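Local coordinates for transcriptional regulator ZitR (Lactococcus lactis subsp. cremoris, PDB 6FI9), which represses the zit zinc-uptake operon when zinc is present, binding as a homodimer to two palindromic operator sites in its promoter, at residues L42-A47 against A53-Q58. The protein carries 3 engineered substitutions. Sequence-based numbering, arbitrary orientation.
Sequences LMILAA and ARIAEQ
Ile44 makes the largest contribution to this contact, reaching from helix 36-47 toward Ile55 and Gln58 of helix 52-59, the first helix of the predicted helix-turn-helix; the axes of segments 42-47 and 53-58 lie 11.0 Å apart at closest, their N-to-C directions 120° apart. Chi1 (56°) places CG1 of Ile44 between the backbone N and the carbonyl carbon, and chi2 (145°) then carries CD1 to 4.2 Å from CG1 of Ile55 and 4.0 Å from CB of Gln58. Two arms of a beta-branched residue suit this place, since CD1 meets apolar carbons while CG2 lies beside the Gln58 amide. The backbone O of Ile44 faces the edge of the Arg54 guanidinium, near its plane, but is a long 4.1 Å from NH1. Arg54 is long enough to take its charge to Glu48, a salt bridge through NH2, while Gln58 lays CD over one guanidinium face. Leu45 adds a looser touch, its CD2 4.5 Å from CD1 of Ile55; both suit apolar surroundings, Trp93 and Leu95 against Leu45, Val66 and Leu70 against Ile55. Dispersion and burial of apolar surface therefore join the helices directly, whereas the Arg54 guanidinium is engaged by Glu48, in the loop connecting them.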
loop_
_atom_site.group_PDB
_atom_site.type_symbol
_atom_site.label_atom_id
_atom_site.label_comp_id
_atom_site.label_asym_id
_atom_site.label_seq_id
_atom_site.Cartn_x
_atom_site.Cartn_y
_atom_site.Cartn_z
ATOM N N LEU A 42 1.192 -20.650 -5.776
ATOM C CA LEU A 42 1.698 -22.003 -5.511
ATOM C C LEU A 42 1.273 -22.505 -4.127
ATOM O O LEU A 42 0.997 -23.693 -3.966
ATOM C CB LEU A 42 3.233 -22.050 -5.631
ATOM C CG LEU A 42 3.854 -21.653 -6.970
ATOM C CD1 LEU A 42 5.324 -21.329 -6.804
ATOM C CD2 LEU A 42 3.667 -22.743 -8.013
ATOM N N MET A 43 1.216 -21.590 -3.142
ATOM C CA MET A 43 0.835 -21.867 -1.758
ATOM C C MET A 43 -0.625 -22.342 -1.642
ATOM O O MET A 43 -0.869 -23.367 -1.001
ATOM C CB MET A 43 1.106 -20.627 -0.886
ATOM C CG MET A 43 0.889 -20.842 0.587
ATOM S SD MET A 43 0.948 -19.274 1.476
ATOM C CE MET A 43 -0.012 -19.711 2.899
ATOM N N ILE A 44 -1.581 -21.607 -2.266
ATOM C CA ILE A 44 -3.019 -21.932 -2.251
ATOM C C ILE A 44 -3.337 -23.175 -3.093
ATOM O O ILE A 44 -4.302 -23.880 -2.794
ATOM C CB ILE A 44 -3.944 -20.729 -2.612
ATOM C CG1 ILE A 44 -3.601 -20.102 -3.982
ATOM C CG2 ILE A 44 -3.950 -19.682 -1.496
ATOM C CD1 ILE A 44 -4.797 -19.590 -4.759
ATOM N N LEU A 45 -2.524 -23.442 -4.136
ATOM C CA LEU A 45 -2.673 -24.607 -5.014
ATOM C C LEU A 45 -2.161 -25.897 -4.363
ATOM O O LEU A 45 -2.580 -26.988 -4.758
ATOM C CB LEU A 45 -1.977 -24.382 -6.369
ATOM C CG LEU A 45 -2.724 -23.520 -7.385
ATOM C CD1 LEU A 45 -1.814 -23.107 -8.507
ATOM C CD2 LEU A 45 -3.923 -24.247 -7.956
ATOM N N ALA A 46 -1.254 -25.768 -3.373
ATOM C CA ALA A 46 -0.667 -26.886 -2.635
ATOM C C ALA A 46 -1.710 -27.576 -1.754
ATOM O O ALA A 46 -1.817 -28.803 -1.787
ATOM C CB ALA A 46 0.497 -26.396 -1.787
ATOM N N ALA A 47 -2.491 -26.787 -0.989
ATOM C CA ALA A 47 -3.533 -27.292 -0.095
ATOM C C ALA A 47 -4.744 -27.812 -0.867
ATOM O O ALA A 47 -5.191 -28.931 -0.610
ATOM C CB ALA A 47 -3.953 -26.209 0.890
ATOM N N ALA A 53 -10.527 -19.246 -11.874
ATOM C CA ALA A 53 -11.463 -18.311 -11.253
ATOM C C ALA A 53 -11.237 -18.132 -9.753
ATOM O O ALA A 53 -11.264 -16.997 -9.276
ATOM C CB ALA A 53 -12.892 -18.751 -11.523
ATOM N N ARG A 54 -11.026 -19.241 -9.013
ATOM C CA ARG A 54 -10.803 -19.225 -7.564
ATOM C C ARG A 54 -9.502 -18.512 -7.181
ATOM O O ARG A 54 -9.471 -17.859 -6.141
ATOM C CB ARG A 54 -10.861 -20.644 -6.975
ATOM C CG ARG A 54 -10.894 -20.705 -5.448
ATOM C CD ARG A 54 -10.547 -22.090 -4.940
ATOM N NE ARG A 54 -10.442 -22.135 -3.481
ATOM C CZ ARG A 54 -9.330 -22.434 -2.819
ATOM N NH1 ARG A 54 -8.214 -22.724 -3.476
ATOM N NH2 ARG A 54 -9.326 -22.456 -1.492
ATOM N N ILE A 55 -8.449 -18.612 -8.026
ATOM C CA ILE A 55 -7.147 -17.954 -7.808
ATOM C C ILE A 55 -7.347 -16.427 -7.726
ATOM O O ILE A 55 -6.800 -15.796 -6.824
ATOM C CB ILE A 55 -6.085 -18.385 -8.872
ATOM C CG1 ILE A 55 -5.791 -19.907 -8.791
ATOM C CG2 ILE A 55 -4.786 -17.575 -8.735
ATOM C CD1 ILE A 55 -5.250 -20.556 -10.084
ATOM N N ALA A 56 -8.182 -15.861 -8.628
ATOM C CA ALA A 56 -8.524 -14.433 -8.671
ATOM C C ALA A 56 -9.325 -14.013 -7.434
ATOM O O ALA A 56 -9.153 -12.898 -6.943
ATOM C CB ALA A 56 -9.317 -14.122 -9.935
ATOM N N GLU A 57 -10.192 -14.916 -6.938
ATOM C CA GLU A 57 -11.045 -14.721 -5.763
ATOM C C GLU A 57 -10.211 -14.720 -4.474
ATOM O O GLU A 57 -10.419 -13.854 -3.621
ATOM C CB GLU A 57 -12.143 -15.810 -5.725
ATOM C CG GLU A 57 -13.175 -15.671 -4.614
ATOM C CD GLU A 57 -13.087 -16.716 -3.516
ATOM O OE1 GLU A 57 -13.008 -16.321 -2.332
ATOM O OE2 GLU A 57 -13.104 -17.927 -3.836
ATOM N N GLN A 58 -9.275 -15.685 -4.339
ATOM C CA GLN A 58 -8.400 -15.842 -3.176
ATOM C C GLN A 58 -7.392 -14.698 -3.073
ATOM O O GLN A 58 -7.312 -14.053 -2.029
ATOM C CB GLN A 58 -7.672 -17.203 -3.204
ATOM C CG GLN A 58 -8.565 -18.419 -2.968
ATOM C CD GLN A 58 -8.864 -18.649 -1.511
ATOM O OE1 GLN A 58 -8.010 -19.104 -0.740
ATOM N NE2 GLN A 58 -10.091 -18.350 -1.105
#